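Local atomic coordinates of SnoN,Epimerase SnoN (PDB entry 5EP9), a protein that acts as a non-heme iron, 2-oxoglutarate-dependent epimerase in the biosynthesis of the polyketide nogalamycin. Residues E63-L68 with P235-S240. Sequence-based numbering, arbitrary orientation.
Sequences EARRLL and PRLSTS. With AKG (2-oxoglutaric acid), chain E.
Helix 54-70 packs through Arg65 and Leu68 against Leu237, which lies on strand 236-245, between strands 157-162 and 118-128 of the larger antiparallel sheet. Segment 63-68 belongs to the SnoN piece 14-202 of the engineered chain, and 235-240 to the piece 203-305. Leu237 carries the contact with its two methyls. Leu237 CD2 meets Leu68 CD1 at 3.4 Å, tight for two carbons. The two leucine side chains run past each other in opposite directions. The other methyl, Leu237 CD1, lies 4.1 Å from Arg65 NE. Here the arginine crosses the leucine at about a right angle, and its chain, extended from CG to NE, brings both of these atoms near Leu237 CD1.

Arg236, next to Leu237, reaches the 2-oxoglutarate instead. CG is anti to the backbone N (chi1 -167°), and a bend at chi3 (76°) turns the guanidinium to the C5 carboxylate. Arg236 NH1 donates to O4 of the ligand at 3.1 Å, and its NH2 adds weak bonds to O3 and O4. NH1 also bonds Gly171 O. Ser240 OG donates to ligand O2, on the C1 carboxylate, at 3.0 Å. The iron ligands are His142, Asp144 and His225. In this cupin-type fold, one short segment thus offers Leu237 to the helix, and Arg236 and Ser240 to the cosubstrate. The helix contact is mainly apolar, whereas binding of the ligand by this strand is polar and directional.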
ATOM      1  N   GLU A  63     -14.081  -4.942  10.642  1.00 34.75           N
ATOM      2  CA  GLU A  63     -13.911  -3.482  10.819  1.00 34.92           C
ATOM      3  C   GLU A  63     -13.848  -2.824   9.359  1.00 33.76           C
ATOM      4  O   GLU A  63     -14.417  -1.772   9.138  1.00 32.48           O
ATOM      5  CB  GLU A  63     -12.665  -3.172  11.588  1.00 34.76           C
ATOM      6  CG  GLU A  63     -12.355  -1.674  11.651  1.00 36.42           C
ATOM      7  CD  GLU A  63     -13.255  -0.874  12.590  1.00 39.06           C
ATOM      8  OE1 GLU A  63     -14.239  -1.410  13.135  1.00 38.47           O
ATOM      9  OE2 GLU A  63     -12.979   0.340  12.741  1.00 39.94           O
ATOM     10  N   ALA A  64     -13.177  -3.480   8.440  1.00 32.24           N
ATOM     11  CA  ALA A  64     -13.185  -3.021   7.020  1.00 32.98           C
ATOM     12  C   ALA A  64     -14.583  -2.884   6.487  1.00 34.09           C
ATOM     13  O   ALA A  64     -14.948  -1.815   5.954  1.00 32.59           O
ATOM     14  CB  ALA A  64     -12.380  -3.909   6.119  1.00 32.30           C
ATOM     15  N   ARG A  65     -15.395  -3.900   6.757  1.00 35.25           N
ATOM     16  CA  ARG A  65     -16.807  -3.856   6.279  1.00 37.20           C
ATOM     17  C   ARG A  65     -17.637  -2.775   6.937  1.00 35.99           C
ATOM     18  O   ARG A  65     -18.429  -2.098   6.274  1.00 35.57           O
ATOM     19  CB  ARG A  65     -17.540  -5.164   6.521  1.00 41.33           C
ATOM     20  CG  ARG A  65     -17.048  -6.326   5.642  1.00 42.96           C
ATOM     21  CD  ARG A  65     -17.952  -7.545   5.849  1.00 48.61           C
ATOM     22  NE  ARG A  65     -17.736  -8.481   4.766  1.00 57.86           N
ATOM     23  CZ  ARG A  65     -17.468  -9.805   4.853  1.00 61.32           C
ATOM     24  NH1 ARG A  65     -17.476 -10.484   6.028  1.00 66.97           N
ATOM     25  NH2 ARG A  65     -17.225 -10.478   3.721  1.00 59.30           N
ATOM     26  N   ARG A  66     -17.417  -2.622   8.232  1.00 34.27           N
ATOM     27  CA  ARG A  66     -18.123  -1.610   9.002  1.00 35.38           C
ATOM     28  C   ARG A  66     -17.813  -0.201   8.484  1.00 33.84           C
ATOM     29  O   ARG A  66     -18.689   0.598   8.319  1.00 32.89           O
ATOM     30  CB  ARG A  66     -17.754  -1.672  10.508  1.00 36.79           C
ATOM     31  CG  ARG A  66     -18.628  -0.803  11.396  1.00 40.60           C
ATOM     32  CD  ARG A  66     -18.071  -0.704  12.822  1.00 43.29           C
ATOM     33  NE  ARG A  66     -16.761  -0.009  12.865  1.00 43.92           N
ATOM     34  CZ  ARG A  66     -16.601   1.303  12.837  1.00 45.68           C
ATOM     35  NH1 ARG A  66     -17.620   2.107  12.692  1.00 45.62           N
ATOM     36  NH2 ARG A  66     -15.379   1.815  12.949  1.00 48.87           N
ATOM     37  N   LEU A  67     -16.544   0.060   8.236  1.00 32.93           N
ATOM     38  CA  LEU A  67     -16.121   1.360   7.762  1.00 33.28           C
ATOM     39  C   LEU A  67     -16.732   1.659   6.348  1.00 34.76           C
ATOM     40  O   LEU A  67     -17.239   2.726   6.101  1.00 33.98           O
ATOM     41  CB  LEU A  67     -14.620   1.486   7.738  1.00 32.22           C
ATOM     42  CG  LEU A  67     -13.953   1.655   9.113  1.00 33.18           C
ATOM     43  CD1 LEU A  67     -12.480   1.435   9.019  1.00 33.38           C
ATOM     44  CD2 LEU A  67     -14.181   2.994   9.781  1.00 35.29           C
ATOM     45  N   LEU A  68     -16.640   0.686   5.460  1.00 34.07           N
ATOM     46  CA  LEU A  68     -17.174   0.852   4.097  1.00 35.32           C
ATOM     47  C   LEU A  68     -18.646   1.096   4.072  1.00 38.84           C
ATOM     48  O   LEU A  68     -19.132   1.906   3.299  1.00 40.07           O
ATOM     49  CB  LEU A  68     -16.833  -0.358   3.241  1.00 33.96           C
ATOM     50  CG  LEU A  68     -15.351  -0.338   2.833  1.00 31.99           C
ATOM     51  CD1 LEU A  68     -14.801  -1.714   2.513  1.00 31.78           C
ATOM     52  CD2 LEU A  68     -15.064   0.639   1.666  1.00 32.44           C
ATOM     53  N   PRO A 235     -16.951  -9.687  -2.753  1.00 40.26           N
ATOM     54  CA  PRO A 235     -16.122  -8.492  -2.784  1.00 36.49           C
ATOM     55  C   PRO A 235     -14.671  -8.749  -2.483  1.00 32.94           C
ATOM     56  O   PRO A 235     -14.306  -9.665  -1.763  1.00 36.08           O
ATOM     57  CB  PRO A 235     -16.741  -7.601  -1.745  1.00 39.70           C
ATOM     58  CG  PRO A 235     -17.572  -8.512  -0.860  1.00 41.56           C
ATOM     59  CD  PRO A 235     -17.975  -9.681  -1.686  1.00 40.70           C
ATOM     60  N   ARG A 236     -13.816  -7.988  -3.121  1.00 30.76           N
ATOM     61  CA  ARG A 236     -12.397  -8.017  -2.847  1.00 28.55           C
ATOM     62  C   ARG A 236     -12.162  -6.959  -1.717  1.00 28.15           C
ATOM     63  O   ARG A 236     -12.414  -5.774  -1.912  1.00 27.62           O
ATOM     64  CB  ARG A 236     -11.574  -7.632  -4.057  1.00 27.59           C
ATOM     65  CG  ARG A 236     -10.103  -7.957  -3.862  1.00 26.78           C
ATOM     66  CD  ARG A 236      -9.237  -7.226  -4.841  1.00 26.86           C
ATOM     67  NE  ARG A 236      -9.078  -5.833  -4.474  1.00 26.67           N
ATOM     68  CZ  ARG A 236      -8.335  -4.943  -5.114  1.00 26.56           C
ATOM     69  NH1 ARG A 236      -7.716  -5.193  -6.253  1.00 27.00           N
ATOM     70  NH2 ARG A 236      -8.275  -3.730  -4.638  1.00 27.55           N
ATOM     71  N   LEU A 237     -11.618  -7.404  -0.604  1.00 27.99           N
ATOM     72  CA  LEU A 237     -11.391  -6.544   0.559  1.00 28.49           C
ATOM     73  C   LEU A 237      -9.997  -6.726   1.078  1.00 27.55           C
ATOM     74  O   LEU A 237      -9.509  -7.894   1.224  1.00 25.96           O
ATOM     75  CB  LEU A 237     -12.352  -6.884   1.706  1.00 31.29           C
ATOM     76  CG  LEU A 237     -13.785  -6.411   1.453  1.00 34.94           C
ATOM     77  CD1 LEU A 237     -14.862  -7.221   2.178  1.00 37.31           C
ATOM     78  CD2 LEU A 237     -13.972  -4.965   1.845  1.00 35.05           C
ATOM     79  N   SER A 238      -9.347  -5.578   1.303  1.00 26.42           N
ATOM     80  CA  SER A 238      -7.945  -5.576   1.682  1.00 26.73           C
ATOM     81  C   SER A 238      -7.637  -4.259   2.291  1.00 26.64           C
ATOM     82  O   SER A 238      -8.432  -3.289   2.181  1.00 26.51           O
ATOM     83  CB  SER A 238      -7.037  -5.788   0.422  1.00 28.04           C
ATOM     84  OG  SER A 238      -7.277  -4.787  -0.556  1.00 28.44           O
ATOM     85  N   THR A 239      -6.447  -4.179   2.822  1.00 25.84           N
ATOM     86  CA  THR A 239      -5.907  -2.896   3.172  1.00 27.58           C
ATOM     87  C   THR A 239      -4.595  -2.649   2.471  1.00 27.41           C
ATOM     88  O   THR A 239      -3.852  -3.583   2.289  1.00 27.31           O
ATOM     89  CB  THR A 239      -5.675  -2.735   4.719  1.00 28.79           C
ATOM     90  OG1 THR A 239      -4.728  -3.706   5.150  1.00 28.24           O
ATOM     91  CG2 THR A 239      -6.965  -2.911   5.472  1.00 28.49           C
ATOM     92  N   SER A 240      -4.278  -1.362   2.322  1.00 27.24           N
ATOM     93  CA  SER A 240      -3.024  -0.905   1.751  1.00 28.86           C
ATOM     94  C   SER A 240      -2.408   0.196   2.573  1.00 28.59           C
ATOM     95  O   SER A 240      -3.016   1.225   2.794  1.00 28.88           O
ATOM     96  CB  SER A 240      -3.284  -0.437   0.297  1.00 30.17           C
ATOM     97  OG  SER A 240      -2.115  -0.250  -0.358  1.00 32.17           O
TER
HETATM   98  C1  AKG E 301      -1.272   0.014  -4.290  1.00 33.71           C
HETATM   99  O1  AKG E 301      -0.277   0.769  -4.443  1.00 31.00           O
HETATM  100  O2  AKG E 301      -1.475  -0.617  -3.224  1.00 32.30           O
HETATM  101  C2  AKG E 301      -2.218  -0.192  -5.411  1.00 36.04           C
HETATM  102  O5  AKG E 301      -2.021   0.410  -6.486  1.00 33.13           O
HETATM  103  C3  AKG E 301      -3.416  -1.139  -5.167  1.00 34.63           C
HETATM  104  C4  AKG E 301      -4.267  -1.482  -6.386  1.00 35.26           C
HETATM  105  C5  AKG E 301      -5.455  -2.381  -6.133  1.00 34.00           C
HETATM  106  O3  AKG E 301      -5.628  -2.859  -4.997  1.00 35.19           O
HETATM  107  O4  AKG E 301      -6.286  -2.602  -7.067  1.00 29.84           O